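Local coordinates for protein orotidine 5'-phosphate decarboxylase (Lactobacillus acidophilus, PDB 3TFX) that probably catalyses, as a homodimer, the decarboxylation of orotidine 5'-monophosphate to uridine 5'-monophosphate, the last step of de novo UMP synthesis, at residues D47-K50 with K51-Q55; E173-G176 with D177-Y181. All coordinates share one frame; numbering follows the deposited sequence.

Contact 1. Residues D47-K50 with K51-Q55; sequences DVIK and KLTQQ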
ATOM      1  N   ASP A  47     -16.839   5.117  -1.352  1.00 22.27           N
ATOM      2  CA  ASP A  47     -18.154   5.384  -1.958  1.00 22.39           C
ATOM      3  C   ASP A  47     -18.062   5.526  -3.468  1.00 21.71           C
ATOM      4  O   ASP A  47     -18.904   5.009  -4.207  1.00 21.86           O
ATOM      5  CB  ASP A  47     -18.808   6.631  -1.351  1.00 23.00           C
ATOM      6  CG  ASP A  47     -19.031   6.505   0.143  1.00 25.14           C
ATOM      7  OD1 ASP A  47     -19.424   5.413   0.620  1.00 27.74           O
ATOM      8  OD2 ASP A  47     -18.817   7.508   0.842  1.00 28.69           O
ATOM      9  N   VAL A  48     -17.020   6.206  -3.921  1.00 21.03           N
ATOM     10  CA  VAL A  48     -16.804   6.416  -5.345  1.00 20.74           C
ATOM     11  C   VAL A  48     -16.564   5.100  -6.076  1.00 20.54           C
ATOM     12  O   VAL A  48     -17.115   4.887  -7.153  1.00 20.72           O
ATOM     13  CB  VAL A  48     -15.689   7.447  -5.609  1.00 20.74           C
ATOM     14  CG1 VAL A  48     -15.346   7.532  -7.109  1.00 20.19           C
ATOM     15  CG2 VAL A  48     -16.142   8.814  -5.076  1.00 20.43           C
ATOM     16  N   ILE A  49     -15.790   4.201  -5.475  1.00 20.11           N
ATOM     17  CA  ILE A  49     -15.591   2.891  -6.083  1.00 20.24           C
ATOM     18  C   ILE A  49     -16.877   2.058  -6.093  1.00 20.35           C
ATOM     19  O   ILE A  49     -17.277   1.560  -7.144  1.00 20.29           O
ATOM     20  CB  ILE A  49     -14.396   2.147  -5.483  1.00 20.17           C
ATOM     21  CG1 ILE A  49     -13.120   2.842  -5.956  1.00 21.09           C
ATOM     22  CG2 ILE A  49     -14.412   0.682  -5.908  1.00 19.62           C
ATOM     23  CD1 ILE A  49     -11.874   2.260  -5.418  1.00 23.75           C
ATOM     24  N   LYS A  50     -17.537   1.951  -4.947  1.00 20.50           N
ATOM     25  CA  LYS A  50     -18.838   1.274  -4.865  1.00 21.82           C
ATOM     26  C   LYS A  50     -19.838   1.794  -5.926  1.00 21.59           C
ATOM     27  O   LYS A  50     -20.467   1.008  -6.631  1.00 21.73           O
ATOM     28  CB  LYS A  50     -19.423   1.403  -3.449  1.00 21.81           C
ATOM     29  CG  LYS A  50     -20.197   0.177  -2.997  1.00 24.74           C
ATOM     30  CD  LYS A  50     -20.934   0.434  -1.675  1.00 28.64           C
ATOM     31  CE  LYS A  50     -21.432  -0.874  -1.041  1.00 29.70           C
ATOM     32  NZ  LYS A  50     -20.315  -1.636  -0.398  1.00 31.02           N
ATOM     33  N   LYS A  51     -19.953   3.112  -6.043  1.00 21.68           N
ATOM     34  CA  LYS A  51     -20.798   3.764  -7.049  1.00 21.88           C
ATOM     35  C   LYS A  51     -20.453   3.247  -8.453  1.00 21.42           C
ATOM     36  O   LYS A  51     -21.326   2.772  -9.194  1.00 21.47           O
ATOM     37  CB  LYS A  51     -20.572   5.274  -6.984  1.00 22.28           C
ATOM     38  CG  LYS A  51     -21.832   6.133  -6.976  1.00 25.81           C
ATOM     39  CD  LYS A  51     -21.477   7.630  -6.873  1.00 28.88           C
ATOM     40  CE  LYS A  51     -22.717   8.482  -6.577  1.00 31.48           C
ATOM     41  NZ  LYS A  51     -22.510   9.952  -6.856  1.00 33.12           N
ATOM     42  N   LEU A  52     -19.170   3.305  -8.798  1.00 20.44           N
ATOM     43  CA  LEU A  52     -18.694   2.834 -10.096  1.00 19.62           C
ATOM     44  C   LEU A  52     -18.957   1.360 -10.398  1.00 19.16           C
ATOM     45  O   LEU A  52     -19.320   1.024 -11.525  1.00 18.66           O
ATOM     46  CB  LEU A  52     -17.200   3.112 -10.260  1.00 19.75           C
ATOM     47  CG  LEU A  52     -16.754   4.564 -10.258  1.00 20.36           C
ATOM     48  CD1 LEU A  52     -15.243   4.618 -10.484  1.00 19.42           C
ATOM     49  CD2 LEU A  52     -17.521   5.377 -11.306  1.00 20.41           C
ATOM     50  N   THR A  53     -18.776   0.478  -9.421  1.00 18.59           N
ATOM     51  CA  THR A  53     -18.898  -0.952  -9.721  1.00 19.05           C
ATOM     52  C   THR A  53     -20.361  -1.368  -9.828  1.00 19.58           C
ATOM     53  O   THR A  53     -20.690  -2.302 -10.555  1.00 19.53           O
ATOM     54  CB  THR A  53     -18.151  -1.840  -8.702  1.00 18.90           C
ATOM     55  OG1 THR A  53     -18.691  -1.628  -7.393  1.00 18.55           O
ATOM     56  CG2 THR A  53     -16.637  -1.511  -8.695  1.00 18.64           C
ATOM     57  N   GLN A  54     -21.223  -0.668  -9.094  1.00 20.28           N
ATOM     58  CA  GLN A  54     -22.670  -0.877  -9.141  1.00 21.51           C
ATOM     59  C   GLN A  54     -23.236  -0.569 -10.530  1.00 21.25           C
ATOM     60  O   GLN A  54     -24.131  -1.261 -11.000  1.00 21.10           O
ATOM     61  CB  GLN A  54     -23.379  -0.027  -8.078  1.00 21.87           C
ATOM     62  CG  GLN A  54     -23.303  -0.633  -6.661  1.00 25.44           C
ATOM     63  CD  GLN A  54     -23.831   0.299  -5.557  1.00 28.47           C
ATOM     64  OE1 GLN A  54     -24.502   1.305  -5.832  1.00 30.80           O
ATOM     65  NE2 GLN A  54     -23.532  -0.043  -4.301  1.00 28.56           N
ATOM     66  N   GLN A  55     -22.691   0.467 -11.165  1.00 21.08           N
ATOM     67  CA  GLN A  55     -22.949   0.781 -12.573  1.00 20.94           C
ATOM     68  C   GLN A  55     -22.414  -0.257 -13.556  1.00 20.34           C
ATOM     69  O   GLN A  55     -22.746  -0.207 -14.744  1.00 20.69           O
ATOM     70  CB  GLN A  55     -22.314   2.118 -12.937  1.00 21.03           C
ATOM     71  CG  GLN A  55     -22.958   3.329 -12.315  1.00 22.55           C
ATOM     72  CD  GLN A  55     -22.248   4.596 -12.735  1.00 26.41           C
ATOM     73  OE1 GLN A  55     -22.044   4.841 -13.931  1.00 28.73           O
ATOM     74  NE2 GLN A  55     -21.851   5.407 -11.759  1.00 27.61           N
TER
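Ile49 and Thr53 meet one turn apart on helix 46-54, an amphipathic outer helix of a TIM barrel, and the stretch exemplifies how such a helix divides its residues between barrel and solvent. On the packed side, Ile49 turns its CG2 branch along the helix because that methyl lies anti to the backbone N while CG1 is anti to the carbonyl carbon (chi1 -71°). CG2 thus approaches Thr53 CG2 at 4.2 Å, the two side chains crossing at a slant. Val48 CG1 and Leu52 CD1 make a looser apolar pair at 4.5 Å, and both residues reach helix 16-24 through Leu19. Ile49, Leu52 and Thr53 face strand 58-65, where Leu61 and Ile59 receive them. The first torsion of Thr53 (chi1 60°) sets CG2 anti to the carbonyl carbon, beside the backbone N, where it meets the Ile49 methyl. Its hydroxyl OG1 is hydrogen-bonded to the carbonyl of Leu82, outside the helix. A valine in place of Thr53 would probably leave that Leu82 oxygen without its hydroxyl partner and weaken the tie between the helix and the loop after helix 69-80.

The other side is looser and mostly polar. Asp47, Lys51 and Gln54 are exposed, and the extended Lys51 chain leads away from the preceding turn. Lys50 and Gln54 touch without bonding: amide NE2 of Gln54 rests against the aliphatic stem of Lys50, 3.6 Å from CG, while Lys50 NZ makes a weak hydrogen bond to Lys81 O.

Beneath both sides runs the i to i+4 backbone pattern, from Lys51 N to Asp47 O at 2.8 Å through to Gln54 N. Thr53 N bonds to Ile49 O at 2.9 Å and makes a weak second bond to Lys50 O at 3.3 Å.

Contact 2. Residues E173-G176 with D177-Y181; sequences ENIG and DDFLY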
ATOM      1  N   GLU A 173       7.046 -19.636 -18.781  1.00 20.82           N
ATOM      2  CA  GLU A 173       7.899 -20.839 -18.828  1.00 22.21           C
ATOM      3  C   GLU A 173       7.945 -21.565 -17.492  1.00 21.38           C
ATOM      4  O   GLU A 173       7.914 -22.789 -17.446  1.00 21.27           O
ATOM      5  CB  GLU A 173       9.354 -20.469 -19.191  1.00 22.89           C
ATOM      6  CG  GLU A 173       9.737 -20.559 -20.663  1.00 28.20           C
ATOM      7  CD  GLU A 173      10.121 -21.980 -21.112  1.00 34.21           C
ATOM      8  OE1 GLU A 173      10.839 -22.107 -22.132  1.00 38.11           O
ATOM      9  OE2 GLU A 173       9.697 -22.974 -20.479  1.00 35.43           O
ATOM     10  N   ASN A 174       8.055 -20.792 -16.412  1.00 20.19           N
ATOM     11  CA  ASN A 174       8.139 -21.340 -15.057  1.00 19.66           C
ATOM     12  C   ASN A 174       6.803 -21.561 -14.331  1.00 18.59           C
ATOM     13  O   ASN A 174       6.673 -22.493 -13.538  1.00 18.57           O
ATOM     14  CB  ASN A 174       9.067 -20.463 -14.218  1.00 19.91           C
ATOM     15  CG  ASN A 174      10.514 -20.553 -14.677  1.00 20.77           C
ATOM     16  OD1 ASN A 174      11.250 -21.420 -14.228  1.00 20.69           O
ATOM     17  ND2 ASN A 174      10.919 -19.668 -15.589  1.00 20.29           N
ATOM     18  N   ILE A 175       5.817 -20.713 -14.601  1.00 17.30           N
ATOM     19  CA  ILE A 175       4.574 -20.719 -13.816  1.00 16.70           C
ATOM     20  C   ILE A 175       3.360 -21.313 -14.552  1.00 16.04           C
ATOM     21  O   ILE A 175       2.497 -21.913 -13.926  1.00 15.94           O
ATOM     22  CB  ILE A 175       4.266 -19.318 -13.231  1.00 16.68           C
ATOM     23  CG1 ILE A 175       5.354 -18.939 -12.207  1.00 17.74           C
ATOM     24  CG2 ILE A 175       2.864 -19.289 -12.586  1.00 15.98           C
ATOM     25  CD1 ILE A 175       5.424 -17.469 -11.844  1.00 18.66           C
ATOM     26  N   GLY A 176       3.293 -21.144 -15.866  1.00 15.28           N
ATOM     27  CA  GLY A 176       2.244 -21.795 -16.659  1.00 15.41           C
ATOM     28  C   GLY A 176       1.000 -20.956 -16.891  1.00 15.11           C
ATOM     29  O   GLY A 176       1.000 -19.750 -16.645  1.00 14.58           O
ATOM     30  N   ASP A 177      -0.062 -21.618 -17.346  1.00 15.33           N
ATOM     31  CA  ASP A 177      -1.262 -20.951 -17.872  1.00 15.56           C
ATOM     32  C   ASP A 177      -2.356 -20.635 -16.837  1.00 15.33           C
ATOM     33  O   ASP A 177      -3.266 -19.837 -17.109  1.00 15.08           O
ATOM     34  CB  ASP A 177      -1.847 -21.775 -19.033  1.00 16.11           C
ATOM     35  CG  ASP A 177      -0.932 -21.810 -20.257  1.00 17.46           C
ATOM     36  OD1 ASP A 177      -0.298 -20.782 -20.538  1.00 19.54           O
ATOM     37  OD2 ASP A 177      -0.840 -22.862 -20.933  1.00 17.27           O
ATOM     38  N   ASP A 178      -2.270 -21.246 -15.659  1.00 14.79           N
ATOM     39  CA  ASP A 178      -3.256 -21.009 -14.597  1.00 14.44           C
ATOM     40  C   ASP A 178      -2.818 -19.810 -13.727  1.00 13.41           C
ATOM     41  O   ASP A 178      -2.521 -19.941 -12.541  1.00 12.44           O
ATOM     42  CB  ASP A 178      -3.493 -22.292 -13.778  1.00 14.35           C
ATOM     43  CG  ASP A 178      -4.647 -22.163 -12.786  1.00 17.04           C
ATOM     44  OD1 ASP A 178      -4.595 -22.858 -11.754  1.00 20.15           O
ATOM     45  OD2 ASP A 178      -5.589 -21.360 -13.007  1.00 17.62           O
ATOM     46  N   PHE A 179      -2.786 -18.637 -14.357  1.00 12.88           N
ATOM     47  CA  PHE A 179      -2.135 -17.447 -13.817  1.00 11.73           C
ATOM     48  C   PHE A 179      -2.351 -16.290 -14.784  1.00 11.49           C
ATOM     49  O   PHE A 179      -2.457 -16.494 -16.004  1.00 11.72           O
ATOM     50  CB  PHE A 179      -0.635 -17.691 -13.659  1.00 11.12           C
ATOM     51  CG  PHE A 179      -0.002 -16.966 -12.488  1.00 10.15           C
ATOM     52  CD1 PHE A 179      -0.508 -17.109 -11.198  1.00  9.71           C
ATOM     53  CD2 PHE A 179       1.134 -16.173 -12.677  1.00  9.29           C
ATOM     54  CE1 PHE A 179       0.093 -16.461 -10.107  1.00  8.86           C
ATOM     55  CE2 PHE A 179       1.746 -15.520 -11.598  1.00 10.02           C
ATOM     56  CZ  PHE A 179       1.231 -15.680 -10.305  1.00  9.94           C
ATOM     57  N   LEU A 180      -2.422 -15.082 -14.239  1.00 10.58           N
ATOM     58  CA  LEU A 180      -2.622 -13.880 -15.044  1.00 10.09           C
ATOM     59  C   LEU A 180      -1.337 -13.082 -15.150  1.00  9.68           C
ATOM     60  O   LEU A 180      -0.757 -12.691 -14.145  1.00  9.73           O
ATOM     61  CB  LEU A 180      -3.738 -13.016 -14.446  1.00  9.88           C
ATOM     62  CG  LEU A 180      -5.134 -13.657 -14.436  1.00 11.18           C
ATOM     63  CD1 LEU A 180      -6.067 -12.854 -13.563  1.00 10.04           C
ATOM     64  CD2 LEU A 180      -5.736 -13.857 -15.875  1.00  8.75           C
ATOM     65  N   TYR A 181      -0.888 -12.837 -16.375  1.00  9.22           N
ATOM     66  CA  TYR A 181       0.263 -11.965 -16.583  1.00  9.19           C
ATOM     67  C   TYR A 181      -0.265 -10.610 -17.039  1.00  9.07           C
ATOM     68  O   TYR A 181      -0.699 -10.459 -18.184  1.00  8.63           O
ATOM     69  CB  TYR A 181       1.251 -12.606 -17.572  1.00  9.81           C
ATOM     70  CG  TYR A 181       1.635 -14.013 -17.147  1.00  8.43           C
ATOM     71  CD1 TYR A 181       2.679 -14.220 -16.251  1.00  9.50           C
ATOM     72  CD2 TYR A 181       0.931 -15.123 -17.605  1.00 10.14           C
ATOM     73  CE1 TYR A 181       3.037 -15.508 -15.833  1.00 10.40           C
ATOM     74  CE2 TYR A 181       1.285 -16.429 -17.195  1.00 11.06           C
ATOM     75  CZ  TYR A 181       2.331 -16.601 -16.301  1.00 10.13           C
ATOM     76  OH  TYR A 181       2.679 -17.860 -15.871  1.00 10.09           O
TER
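Tyr181 reaches back to the end of helix 168-175 with one hydrogen bond, its hydroxyl OH donating to Gly176 O at 2.6 Å. The donor lies in the carbonyl plane on a lone pair (C=O...O 139°), and the oxygen in turn sits at the edge of the tyrosine ring, in its plane. Tyr181 CG is anti to its carbonyl carbon (chi1 -53°), which sends the ring toward the helix end. A second tie from the turn back to the helix is the hydrogen bond between Asp177 OD1 and His172 NE2.

Van der Waals contacts centre on Ile175. Its CG2 methyl lies over one face of the Phe179 ring in a CH-pi contact, 3.9 Å from the centroid and offset toward the CD2 rim, while CD1 grazes Phe179 CE2 at 4.2 Å. Ile175 CB also rests against the hydroxyl oxygen, 3.4 Å from Tyr181 OH.

Backbone conformation accounts for the turn itself. Gly176 leaves the helix with positive phi (93°), where a side chain would collide with Asp177 N and the preceding carbonyl. Asp178 then centres an inverse gamma turn.

Together these features shape the alpha-to-beta return of a beta-alpha-beta unit, strand 160-162, helix 168-175 and strand 180-183, in a TIM barrel.

Overall arrangement
From the N terminus, the chain passes through strand 33-36 and helix 38-44 before contact 1, which closes no loop but links successive turns within helix 46-54, just ahead of strand 58-65. Three further barrel strands, with the helices around them, follow strand 58-65 before contact 2, where the short connection from helix 168-175 to strand 180-183 is closed across a few residues. The two contacts are in series, neither nesting nor crossing. They lie on opposite sides of the chain's centre. The centres of contact 1 and contact 2 are about 31 Å apart, and their nearest atoms about 16 Å. Contact 1 belongs to the outer helical layer, beside strand 58-65; contact 2 belongs to the approach to strand 180-183.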